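Local atomic coordinates of Abbfa_003403 (Acinetobacter baumannii, PDB entry 4ZXH), a protein that probably activates an amino acid as its adenylate, loads it onto a phosphopantetheine-bearing carrier domain, joins it to another acyl unit and releases the product. Residues 648-652 with 679-684; 771-775 with 785-789; 735-741 with 756-762; 672-676 with 766-771. All blocks are in the same frame, centred on the assembly; numbering follows the deposited sequence.

Interaction 1. Residues 648-652 with 679-684; sequences LLSMN and LIPLMY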
loop_
_atom_site.group_PDB
_atom_site.type_symbol
_atom_site.label_atom_id
_atom_site.label_comp_id
_atom_site.label_asym_id
_atom_site.label_seq_id
_atom_site.Cartn_x
_atom_site.Cartn_y
_atom_site.Cartn_z
ATOM N N LEU A 648 -39.326 12.701 10.055
ATOM C CA LEU A 648 -39.546 13.974 9.385
ATOM C C LEU A 648 -39.249 15.155 10.286
ATOM O O LEU A 648 -38.553 16.086 9.872
ATOM C CB LEU A 648 -40.987 14.055 8.867
ATOM C CG LEU A 648 -41.182 13.167 7.637
ATOM C CD1 LEU A 648 -42.641 13.035 7.252
ATOM C CD2 LEU A 648 -40.363 13.729 6.492
ATOM N N LEU A 649 -39.761 15.116 11.514
ATOM C CA LEU A 649 -39.517 16.201 12.468
ATOM C C LEU A 649 -38.038 16.314 12.821
ATOM O O LEU A 649 -37.498 17.412 12.946
ATOM C CB LEU A 649 -40.339 16.005 13.741
ATOM C CG LEU A 649 -41.849 16.218 13.625
ATOM C CD1 LEU A 649 -42.495 16.051 14.979
ATOM C CD2 LEU A 649 -42.145 17.594 13.047
ATOM N N SER A 650 -37.389 15.166 12.982
ATOM C CA SER A 650 -35.969 15.114 13.302
ATOM C C SER A 650 -35.175 15.752 12.172
ATOM O O SER A 650 -34.222 16.500 12.393
ATOM C CB SER A 650 -35.521 13.667 13.513
ATOM O OG SER A 650 -34.388 13.572 14.358
ATOM N N MET A 651 -35.591 15.457 10.951
ATOM C CA MET A 651 -34.908 15.973 9.785
ATOM C C MET A 651 -35.100 17.475 9.696
ATOM O O MET A 651 -34.179 18.203 9.306
ATOM C CB MET A 651 -35.405 15.272 8.520
ATOM C CG MET A 651 -34.631 13.989 8.238
ATOM S SD MET A 651 -32.837 14.253 7.994
ATOM C CE MET A 651 -32.238 12.986 9.055
ATOM N N ASN A 652 -36.278 17.947 10.096
ATOM C CA ASN A 652 -36.530 19.376 10.037
ATOM C C ASN A 652 -35.624 20.190 10.949
ATOM O O ASN A 652 -35.337 21.338 10.633
ATOM C CB ASN A 652 -37.975 19.698 10.374
ATOM C CG ASN A 652 -38.267 21.176 10.233
ATOM O OD1 ASN A 652 -38.220 21.712 9.121
ATOM N ND2 ASN A 652 -38.538 21.854 11.356
ATOM N N LEU A 679 -42.582 14.928 0.966
ATOM C CA LEU A 679 -43.455 15.381 2.043
ATOM C C LEU A 679 -42.970 16.608 2.790
ATOM O O LEU A 679 -43.737 17.538 3.024
ATOM C CB LEU A 679 -43.669 14.262 3.058
ATOM C CG LEU A 679 -44.445 13.045 2.565
ATOM C CD1 LEU A 679 -44.672 12.077 3.720
ATOM C CD2 LEU A 679 -45.755 13.476 1.924
ATOM N N ILE A 680 -41.705 16.623 3.183
ATOM C CA ILE A 680 -41.300 17.597 4.189
ATOM C C ILE A 680 -41.484 19.078 3.801
ATOM O O ILE A 680 -41.654 19.903 4.697
ATOM C CB ILE A 680 -39.833 17.371 4.652
ATOM C CG1 ILE A 680 -39.652 17.940 6.068
ATOM C CG2 ILE A 680 -38.828 17.963 3.672
ATOM C CD1 ILE A 680 -38.282 17.716 6.670
ATOM N N PRO A 681 -41.486 19.434 2.492
ATOM C CA PRO A 681 -41.795 20.860 2.345
ATOM C C PRO A 681 -43.284 21.107 2.538
ATOM O O PRO A 681 -43.667 22.200 2.954
ATOM C CB PRO A 681 -41.365 21.186 0.904
ATOM C CG PRO A 681 -40.534 20.020 0.462
ATOM C CD PRO A 681 -41.084 18.840 1.204
ATOM N N LEU A 682 -44.109 20.101 2.245
ATOM C CA LEU A 682 -45.553 20.253 2.406
ATOM C C LEU A 682 -45.934 20.454 3.874
ATOM O O LEU A 682 -46.906 21.133 4.176
ATOM C CB LEU A 682 -46.284 19.051 1.845
ATOM C CG LEU A 682 -46.115 18.789 0.361
ATOM C CD1 LEU A 682 -46.867 17.518 0.005
ATOM C CD2 LEU A 682 -46.622 19.963 -0.455
ATOM N N MET A 683 -45.165 19.868 4.787
ATOM C CA MET A 683 -45.365 20.111 6.214
ATOM C C MET A 683 -45.139 21.583 6.616
ATOM O O MET A 683 -45.589 22.019 7.687
ATOM C CB MET A 683 -44.442 19.208 7.046
ATOM C CG MET A 683 -44.795 17.722 7.048
ATOM S SD MET A 683 -43.422 16.649 7.578
ATOM C CE MET A 683 -42.903 17.418 9.106
ATOM N N TYR A 684 -44.452 22.358 5.780
ATOM C CA TYR A 684 -44.076 23.703 6.213
ATOM C C TYR A 684 -44.459 24.837 5.253
ATOM O O TYR A 684 -44.217 26.013 5.554
ATOM C CB TYR A 684 -42.567 23.728 6.509
ATOM C CG TYR A 684 -42.227 22.834 7.679
ATOM C CD1 TYR A 684 -42.505 23.239 8.983
ATOM C CD2 TYR A 684 -41.681 21.565 7.486
ATOM C CE1 TYR A 684 -42.233 22.431 10.070
ATOM C CE2 TYR A 684 -41.397 20.739 8.580
ATOM C CZ TYR A 684 -41.682 21.191 9.868
ATOM O OH TYR A 684 -41.424 20.409 10.964
#
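Helix 641-655 offers one flank, residues 648-652, to the turn that leads from helix 674-679 towards strand 687-690, and the side-chain conformations fit the two surfaces together. Leu648 (m, t) forks over the turn: CD1 lies 3.7 Å from Met683 SD and 4.2 Å from Leu679 CD1, while CD2 reaches Ile680 CB at 4.1 Å. Ile680, fully extended (t, t), sends its CD1 back against the helix, 3.6 Å from Leu648 O, 4.2 Å from Met651 CB and 4.0 Å from Asn652 N. Met683 adopts m, t, p; the last torsion folds CE to within 4.0 Å of Leu649 CD2. Although the CA-to-CB bond of Leu649 points away, its CD2 comes within 3.6 Å of Tyr684 OH. Asn652 (t) sets OD1 over a face of the Tyr684 ring, with OD1 itself hydrogen-bonded to Val657 N. Its ND2 is 3.3 Å from Tyr684 OH, but the angle is too poor for a hydrogen bond. No hydrogen bond crosses this contact. Leu483 and Met486 of helix 483-494 cover Met683 as well. Such apolar packing of helix and turn against neighbouring helices is part of the layered alpha/beta core of an ANL-type adenylation domain.

Interaction 2. Residues 771-775 with 785-789; sequences WSSAA and LGEPL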
loop_
_atom_site.group_PDB
_atom_site.type_symbol
_atom_site.label_atom_id
_atom_site.label_comp_id
_atom_site.label_asym_id
_atom_site.label_seq_id
_atom_site.Cartn_x
_atom_site.Cartn_y
_atom_site.Cartn_z
ATOM N N TRP A 771 -33.648 7.473 7.196
ATOM C CA TRP A 771 -32.325 7.705 7.755
ATOM C C TRP A 771 -32.373 7.540 9.273
ATOM O O TRP A 771 -33.418 7.754 9.895
ATOM C CB TRP A 771 -31.802 9.101 7.399
ATOM C CG TRP A 771 -31.816 9.483 5.911
ATOM C CD1 TRP A 771 -32.432 10.574 5.356
ATOM C CD2 TRP A 771 -31.156 8.800 4.819
ATOM N NE1 TRP A 771 -32.202 10.608 3.991
ATOM C CE2 TRP A 771 -31.436 9.529 3.636
ATOM C CE3 TRP A 771 -30.375 7.639 4.724
ATOM C CZ2 TRP A 771 -30.958 9.137 2.378
ATOM C CZ3 TRP A 771 -29.897 7.251 3.466
ATOM C CH2 TRP A 771 -30.194 7.998 2.314
ATOM N N SER A 772 -31.238 7.173 9.864
ATOM C CA SER A 772 -31.132 7.024 11.315
ATOM C C SER A 772 -29.971 7.825 11.914
ATOM O O SER A 772 -29.973 8.112 13.113
ATOM C CB SER A 772 -30.987 5.550 11.700
ATOM O OG SER A 772 -32.250 4.910 11.783
ATOM N N SER A 773 -28.983 8.172 11.096
ATOM C CA SER A 773 -27.946 9.095 11.534
ATOM C C SER A 773 -27.628 10.087 10.428
ATOM O O SER A 773 -27.991 9.873 9.265
ATOM C CB SER A 773 -26.679 8.353 11.972
ATOM O OG SER A 773 -26.044 7.726 10.877
ATOM N N ALA A 774 -26.946 11.166 10.802
ATOM C CA ALA A 774 -26.717 12.282 9.899
ATOM C C ALA A 774 -25.504 13.116 10.320
ATOM O O ALA A 774 -25.406 13.555 11.460
ATOM C CB ALA A 774 -27.952 13.145 9.833
ATOM N N ALA A 775 -24.599 13.329 9.373
ATOM C CA ALA A 775 -23.356 14.050 9.587
ATOM C C ALA A 775 -23.292 15.352 8.768
ATOM O O ALA A 775 -23.384 15.318 7.540
ATOM C CB ALA A 775 -22.174 13.144 9.228
ATOM N N LEU A 785 -20.515 8.430 10.054
ATOM C CA LEU A 785 -21.969 8.259 10.030
ATOM C C LEU A 785 -22.685 9.368 10.792
ATOM O O LEU A 785 -23.907 9.483 10.728
ATOM C CB LEU A 785 -22.361 6.898 10.599
ATOM C CG LEU A 785 -21.797 5.704 9.826
ATOM C CD1 LEU A 785 -22.136 4.385 10.509
ATOM C CD2 LEU A 785 -22.314 5.708 8.424
ATOM N N GLY A 786 -21.927 10.191 11.504
ATOM C CA GLY A 786 -22.501 11.359 12.137
ATOM C C GLY A 786 -23.362 11.111 13.357
ATOM O O GLY A 786 -23.211 10.111 14.054
ATOM N N GLU A 787 -24.272 12.046 13.605
ATOM C CA GLU A 787 -25.115 12.052 14.790
ATOM C C GLU A 787 -26.415 11.277 14.571
ATOM O O GLU A 787 -27.029 11.371 13.508
ATOM C CB GLU A 787 -25.435 13.494 15.174
ATOM C CG GLU A 787 -24.234 14.332 15.610
ATOM C CD GLU A 787 -24.625 15.775 15.928
ATOM O OE1 GLU A 787 -25.316 16.401 15.088
ATOM O OE2 GLU A 787 -24.252 16.283 17.009
ATOM N N PRO A 788 -26.849 10.517 15.586
ATOM C CA PRO A 788 -28.139 9.804 15.555
ATOM C C PRO A 788 -29.328 10.760 15.600
ATOM O O PRO A 788 -29.273 11.773 16.300
ATOM C CB PRO A 788 -28.114 8.945 16.831
ATOM C CG PRO A 788 -26.715 9.051 17.382
ATOM C CD PRO A 788 -26.130 10.321 16.856
ATOM N N LEU A 789 -30.391 10.432 14.877
ATOM C CA LEU A 789 -31.628 11.215 14.903
ATOM C C LEU A 789 -32.373 11.076 16.231
ATOM O O LEU A 789 -31.931 10.350 17.124
ATOM C CB LEU A 789 -32.551 10.786 13.769
ATOM C CG LEU A 789 -32.421 11.480 12.427
ATOM C CD1 LEU A 789 -31.006 11.366 11.931
ATOM C CD2 LEU A 789 -33.373 10.807 11.460
#
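Two backbone bonds, Ala774 N to Glu787 O at 2.7 Å and Glu787 N to Ala774 O at 2.9 Å, make Ala774 and Glu787 the hydrogen-bonded antiparallel pair of a beta hairpin. Leu789 N to Ser772 O, 2.9 Å and nearly linear, extends the pairing at one end; at the other a side chain joins in, as Ser773 OG (p rotamer) donates to Leu785 O at 2.8 Å. Between these bonds Ser773 and Pro788 form a non-hydrogen-bonded pair with CA atoms 4.1 Å apart, so the missing amide hydrogen of the proline costs the hairpin nothing here. CA-H...O contacts tighten the seam, from Ser773 CA to Glu787 O at 3.1 Å and from Pro788 CA to Ser772 O at 3.5 Å. On its other side the first strand meets strand 756-763, where Ser772 and Ser773 both face Tyr763 in a classic beta bulge. The hairpin thus finishes the large mixed sheet, with strand 787-788 outermost. Packing is lighter: Leu789 CD1 touches Ala774 CB at 4.1 Å and Ser773 CA at 3.8 Å, and its CD2 rests 3.4 Å from Trp771 O. Gly786 has a positive phi of 73° and no room for a side chain: its CA already sits 3.4 Å from Ala775 CB.

Interaction 3. Residues 735-741 with 756-762; sequences LTALCGG and VGCLWNV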
loop_
_atom_site.group_PDB
_atom_site.type_symbol
_atom_site.label_atom_id
_atom_site.label_comp_id
_atom_site.label_asym_id
_atom_site.label_seq_id
_atom_site.Cartn_x
_atom_site.Cartn_y
_atom_site.Cartn_z
ATOM N N LEU A 735 -27.843 26.027 -1.954
ATOM C CA LEU A 735 -28.405 24.678 -1.976
ATOM C C LEU A 735 -27.927 23.817 -0.807
ATOM O O LEU A 735 -26.728 23.716 -0.534
ATOM C CB LEU A 735 -28.058 23.981 -3.292
ATOM C CG LEU A 735 -28.463 22.514 -3.394
ATOM C CD1 LEU A 735 -29.948 22.395 -3.674
ATOM C CD2 LEU A 735 -27.652 21.801 -4.462
ATOM N N THR A 736 -28.877 23.201 -0.117
ATOM C CA THR A 736 -28.556 22.212 0.895
ATOM C C THR A 736 -28.629 20.815 0.288
ATOM O O THR A 736 -29.676 20.395 -0.191
ATOM C CB THR A 736 -29.498 22.304 2.100
ATOM O OG1 THR A 736 -29.199 23.491 2.851
ATOM C CG2 THR A 736 -29.324 21.086 2.987
ATOM N N ALA A 737 -27.508 20.103 0.306
ATOM C CA ALA A 737 -27.420 18.785 -0.311
ATOM C C ALA A 737 -27.460 17.646 0.710
ATOM O O ALA A 737 -26.952 17.755 1.827
ATOM C CB ALA A 737 -26.157 18.687 -1.147
ATOM N N LEU A 738 -28.077 16.546 0.314
ATOM C CA LEU A 738 -28.059 15.353 1.128
ATOM C C LEU A 738 -27.526 14.232 0.264
ATOM O O LEU A 738 -27.934 14.074 -0.889
ATOM C CB LEU A 738 -29.446 15.009 1.667
ATOM C CG LEU A 738 -29.991 15.952 2.733
ATOM C CD1 LEU A 738 -30.674 17.148 2.093
ATOM C CD2 LEU A 738 -30.943 15.227 3.655
ATOM N N CYS A 739 -26.601 13.468 0.826
ATOM C CA CYS A 739 -26.007 12.342 0.130
ATOM C C CYS A 739 -26.178 11.102 0.988
ATOM O O CYS A 739 -25.717 11.084 2.131
ATOM C CB CYS A 739 -24.530 12.612 -0.148
ATOM S SG CYS A 739 -23.729 11.454 -1.256
ATOM N N GLY A 740 -26.850 10.080 0.459
ATOM C CA GLY A 740 -27.090 8.866 1.223
ATOM C C GLY A 740 -27.228 7.619 0.373
ATOM O O GLY A 740 -27.242 7.706 -0.851
ATOM N N GLY A 741 -27.324 6.459 1.025
ATOM C CA GLY A 741 -27.555 5.194 0.339
ATOM C C GLY A 741 -26.297 4.373 0.131
ATOM O O GLY A 741 -26.325 3.140 0.143
ATOM N N VAL A 756 -21.799 23.173 -3.248
ATOM C CA VAL A 756 -23.027 23.398 -2.478
ATOM C C VAL A 756 -22.789 24.180 -1.176
ATOM O O VAL A 756 -21.648 24.313 -0.704
ATOM C CB VAL A 756 -23.720 22.061 -2.131
ATOM C CG1 VAL A 756 -24.099 21.312 -3.395
ATOM C CG2 VAL A 756 -22.826 21.201 -1.256
ATOM N N GLY A 757 -23.879 24.680 -0.593
ATOM C CA GLY A 757 -23.810 25.509 0.599
ATOM C C GLY A 757 -23.813 24.751 1.914
ATOM O O GLY A 757 -23.363 25.265 2.933
ATOM N N CYS A 758 -24.324 23.524 1.887
ATOM C CA CYS A 758 -24.363 22.653 3.059
ATOM C C CYS A 758 -24.484 21.192 2.603
ATOM O O CYS A 758 -25.316 20.862 1.755
ATOM C CB CYS A 758 -25.527 23.039 3.976
ATOM S SG CYS A 758 -25.676 22.081 5.520
ATOM N N LEU A 759 -23.646 20.320 3.155
ATOM C CA LEU A 759 -23.664 18.907 2.786
ATOM C C LEU A 759 -23.965 18.013 3.996
ATOM O O LEU A 759 -23.271 18.087 5.013
ATOM C CB LEU A 759 -22.319 18.517 2.159
ATOM C CG LEU A 759 -22.147 17.093 1.620
ATOM C CD1 LEU A 759 -23.238 16.735 0.604
ATOM C CD2 LEU A 759 -20.777 16.931 1.000
ATOM N N TRP A 760 -25.002 17.182 3.897
ATOM C CA TRP A 760 -25.247 16.153 4.904
ATOM C C TRP A 760 -24.908 14.769 4.364
ATOM O O TRP A 760 -25.401 14.378 3.301
ATOM C CB TRP A 760 -26.695 16.174 5.360
ATOM C CG TRP A 760 -27.078 17.418 6.098
ATOM C CD1 TRP A 760 -27.612 18.563 5.569
ATOM C CD2 TRP A 760 -26.969 17.640 7.507
ATOM N NE1 TRP A 760 -27.830 19.485 6.564
ATOM C CE2 TRP A 760 -27.438 18.946 7.762
ATOM C CE3 TRP A 760 -26.508 16.867 8.578
ATOM C CZ2 TRP A 760 -27.464 19.495 9.044
ATOM C CZ3 TRP A 760 -26.536 17.410 9.848
ATOM C CH2 TRP A 760 -27.010 18.713 10.072
ATOM N N ASN A 761 -24.049 14.033 5.071
ATOM C CA ASN A 761 -23.921 12.601 4.806
ATOM C C ASN A 761 -24.878 11.888 5.738
ATOM O O ASN A 761 -24.874 12.114 6.944
ATOM C CB ASN A 761 -22.502 12.090 5.002
ATOM C CG ASN A 761 -22.377 10.599 4.731
ATOM O OD1 ASN A 761 -22.979 10.068 3.793
ATOM N ND2 ASN A 761 -21.610 9.905 5.574
ATOM N N VAL A 762 -25.713 11.035 5.176
ATOM C CA VAL A 762 -26.881 10.589 5.895
ATOM C C VAL A 762 -27.075 9.074 5.675
ATOM O O VAL A 762 -26.765 8.544 4.598
ATOM C CB VAL A 762 -28.099 11.451 5.463
ATOM C CG1 VAL A 762 -28.603 11.061 4.096
ATOM C CG2 VAL A 762 -29.192 11.395 6.482
#
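Backbone hydrogen bonds join the two parallel strands, whose axes approach to 4.7 Å at an angle of 17°. Ala737 N to Cys758 O (2.7 Å), Trp760 N to Ala737 O (2.9 Å), Cys739 N to Trp760 O (2.9 Å) and Val762 N to Cys739 O (3.0 Å) follow the usual parallel pattern. At the start Leu735 O accepts from Gly757 N at 3.0 Å and, weakly, from Cys758 N at 3.4 Å. Apolar contacts occupy both faces. On one, Ala737 CB meets Leu759 CD1 at 3.9 Å and Val756 CG1 at 4.0 Å; on the other, Leu738 CG lies 4.2 Å from Trp760 CB, and Thr736 CG2 is 4.0 Å from Trp760 CD1. Gly740 leaves space that Val762 fills, since a CB there would clash with Val762 CG1. Helix 746-753 connects the strands as a beta-alpha-beta crossover. Within the mixed sheet they lie between strands 713-716 and 773-777, and helix 718-725 covers the Ala737 and Cys739 face through Trp721.

Interaction 4. Residues 672-676 with 766-771; sequences DISIL and TETTVW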
loop_
_atom_site.group_PDB
_atom_site.type_symbol
_atom_site.label_atom_id
_atom_site.label_comp_id
_atom_site.label_asym_id
_atom_site.label_seq_id
_atom_site.Cartn_x
_atom_site.Cartn_y
_atom_site.Cartn_z
ATOM N N ASP A 672 -37.317 4.316 -0.015
ATOM C CA ASP A 672 -37.998 4.986 1.097
ATOM C C ASP A 672 -37.550 6.431 1.280
ATOM O O ASP A 672 -38.299 7.237 1.832
ATOM C CB ASP A 672 -37.832 4.195 2.424
ATOM C CG ASP A 672 -36.377 4.073 2.896
ATOM O OD1 ASP A 672 -35.447 4.463 2.165
ATOM O OD2 ASP A 672 -36.160 3.563 4.016
ATOM N N ILE A 673 -36.357 6.780 0.799
ATOM C CA ILE A 673 -35.804 8.106 1.098
ATOM C C ILE A 673 -36.609 9.186 0.380
ATOM O O ILE A 673 -36.602 10.350 0.781
ATOM C CB ILE A 673 -34.297 8.221 0.733
ATOM C CG1 ILE A 673 -34.081 8.369 -0.769
ATOM C CG2 ILE A 673 -33.513 7.027 1.263
ATOM C CD1 ILE A 673 -32.624 8.550 -1.133
ATOM N N SER A 674 -37.343 8.775 -0.650
ATOM C CA SER A 674 -38.222 9.670 -1.391
ATOM C C SER A 674 -39.295 10.272 -0.491
ATOM O O SER A 674 -39.804 11.365 -0.759
ATOM C CB SER A 674 -38.891 8.923 -2.539
ATOM O OG SER A 674 -39.819 7.991 -2.018
ATOM N N ILE A 675 -39.652 9.538 0.559
ATOM C CA ILE A 675 -40.566 10.028 1.590
ATOM C C ILE A 675 -40.216 11.454 2.065
ATOM O O ILE A 675 -41.091 12.315 2.154
ATOM C CB ILE A 675 -40.587 9.041 2.794
ATOM C CG1 ILE A 675 -41.674 8.004 2.580
ATOM C CG2 ILE A 675 -40.856 9.728 4.103
ATOM C CD1 ILE A 675 -43.023 8.638 2.402
ATOM N N LEU A 676 -38.938 11.698 2.356
ATOM C CA LEU A 676 -38.468 13.015 2.784
ATOM C C LEU A 676 -38.658 14.071 1.698
ATOM O O LEU A 676 -39.028 15.210 1.976
ATOM C CB LEU A 676 -36.986 12.952 3.161
ATOM C CG LEU A 676 -36.297 14.287 3.447
ATOM C CD1 LEU A 676 -36.798 14.887 4.747
ATOM C CD2 LEU A 676 -34.806 14.109 3.469
ATOM N N THR A 766 -33.649 0.691 5.576
ATOM C CA THR A 766 -35.084 0.827 5.405
ATOM C C THR A 766 -35.842 0.380 6.670
ATOM O O THR A 766 -36.923 0.901 6.983
ATOM C CB THR A 766 -35.575 0.006 4.167
ATOM O OG1 THR A 766 -34.998 0.533 2.960
ATOM C CG2 THR A 766 -37.092 0.050 4.028
ATOM N N GLU A 767 -35.259 -0.561 7.408
ATOM C CA GLU A 767 -35.893 -1.129 8.601
ATOM C C GLU A 767 -35.949 -0.176 9.803
ATOM O O GLU A 767 -36.609 -0.480 10.794
ATOM C CB GLU A 767 -35.169 -2.417 9.014
ATOM C CG GLU A 767 -35.387 -3.611 8.079
ATOM C CD GLU A 767 -34.426 -3.646 6.884
ATOM O OE1 GLU A 767 -33.894 -2.573 6.507
ATOM O OE2 GLU A 767 -34.210 -4.753 6.319
ATOM N N THR A 768 -35.279 0.968 9.738
ATOM C CA THR A 768 -35.361 1.907 10.859
ATOM C C THR A 768 -35.816 3.276 10.388
ATOM O O THR A 768 -35.602 4.290 11.063
ATOM C CB THR A 768 -34.016 2.039 11.627
ATOM O OG1 THR A 768 -32.954 2.348 10.718
ATOM C CG2 THR A 768 -33.691 0.742 12.343
ATOM N N THR A 769 -36.451 3.263 9.220
ATOM C CA THR A 769 -37.170 4.401 8.612
ATOM C C THR A 769 -36.288 5.489 7.995
ATOM O O THR A 769 -35.895 6.444 8.664
ATOM C CB THR A 769 -38.119 5.062 9.611
ATOM O OG1 THR A 769 -38.919 4.049 10.227
ATOM C CG2 THR A 769 -39.030 6.047 8.908
ATOM N N VAL A 770 -36.023 5.318 6.695
ATOM C CA VAL A 770 -35.275 6.249 5.840
ATOM C C VAL A 770 -33.843 6.498 6.319
ATOM O O VAL A 770 -32.918 5.818 5.885
ATOM C CB VAL A 770 -35.994 7.605 5.694
ATOM C CG1 VAL A 770 -35.335 8.393 4.582
ATOM C CG2 VAL A 770 -37.482 7.408 5.376
ATOM N N TRP A 771 -33.648 7.473 7.196
ATOM C CA TRP A 771 -32.325 7.705 7.755
ATOM C C TRP A 771 -32.373 7.540 9.273
ATOM O O TRP A 771 -33.418 7.754 9.895
ATOM C CB TRP A 771 -31.802 9.101 7.399
ATOM C CG TRP A 771 -31.816 9.483 5.911
ATOM C CD1 TRP A 771 -32.432 10.574 5.356
ATOM C CD2 TRP A 771 -31.156 8.800 4.819
ATOM N NE1 TRP A 771 -32.202 10.608 3.991
ATOM C CE2 TRP A 771 -31.436 9.529 3.636
ATOM C CE3 TRP A 771 -30.375 7.639 4.724
ATOM C CZ2 TRP A 771 -30.958 9.137 2.378
ATOM C CZ3 TRP A 771 -29.897 7.251 3.466
ATOM C CH2 TRP A 771 -30.194 7.998 2.314
HETATM O O HOH W 1 -36.387 1.557 0.555
#
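Thr766, in a short 3-10 turn, opens the contact with its CA 3.3 Å from Asp672 OD2. A water lies 3.0 Å from Thr766 OG1 and accepts from Asp672 N at 3.0 Å, bridging the two. Glu767 and Thr769 turn elsewhere, their side chains bonding Tyr823 and Gly818 O respectively. With phi positive at both Thr769 and Val770, the chain bends so that Val770 N points to the aspartate, giving a weak hydrogen bond to Asp672 OD2 of 3.2 Å. The side chain of Val770 then packs on the helix start: CG1 is 3.5 Å from Ile673 CA and 4.0 Å from Ile673 CB, and CG2 is 4.3 Å from Ile675 CG2. Trp771 ends the segment with one face of its indole against Ile673, whose CG2 makes a CH-pi contact over the six-membered ring, 3.9 Å from the centroid. Leu676 CD2 touches the ring edge, 4.4 Å from Trp771 NE1, which is bonded to Gln715 OE1. Asp672 belongs to the FDxS motif and Thr766 to the GPTE motif of adenylation domains; by analogy with relatives, the apolar side chains near Asp672 probably border the amino-acid pocket. A buried carboxylate with weak bonds, beside a water-linked backbone, is consistent with the amino-group-binding role of this aspartate in relatives.

How the interactions relate
All four contacts lie in the adenylation domain and are mostly buried. Interaction 3 is central in the large sheet and interaction 2 forms its edge, where Glu787 is exposed; neighbouring strands 756-763 and 773-777 join them, with a probable hydrogen bond from Ala775 N to Asn761 O (2.7 Å). Both rely on backbone bonding, whereas interaction 1, between a helix and a turn, is mainly apolar and has no hydrogen bond across it, and interaction 4 mixes a buried charge, water and aromatic packing. Trp771 is shared by interactions 2 and 4, and its ring reaches interaction 3, with CH2 3.4 Å from Gly740 CA. Met651 and Leu676 tie interaction 1 to interaction 4, CB to CD1 at 4.0 Å.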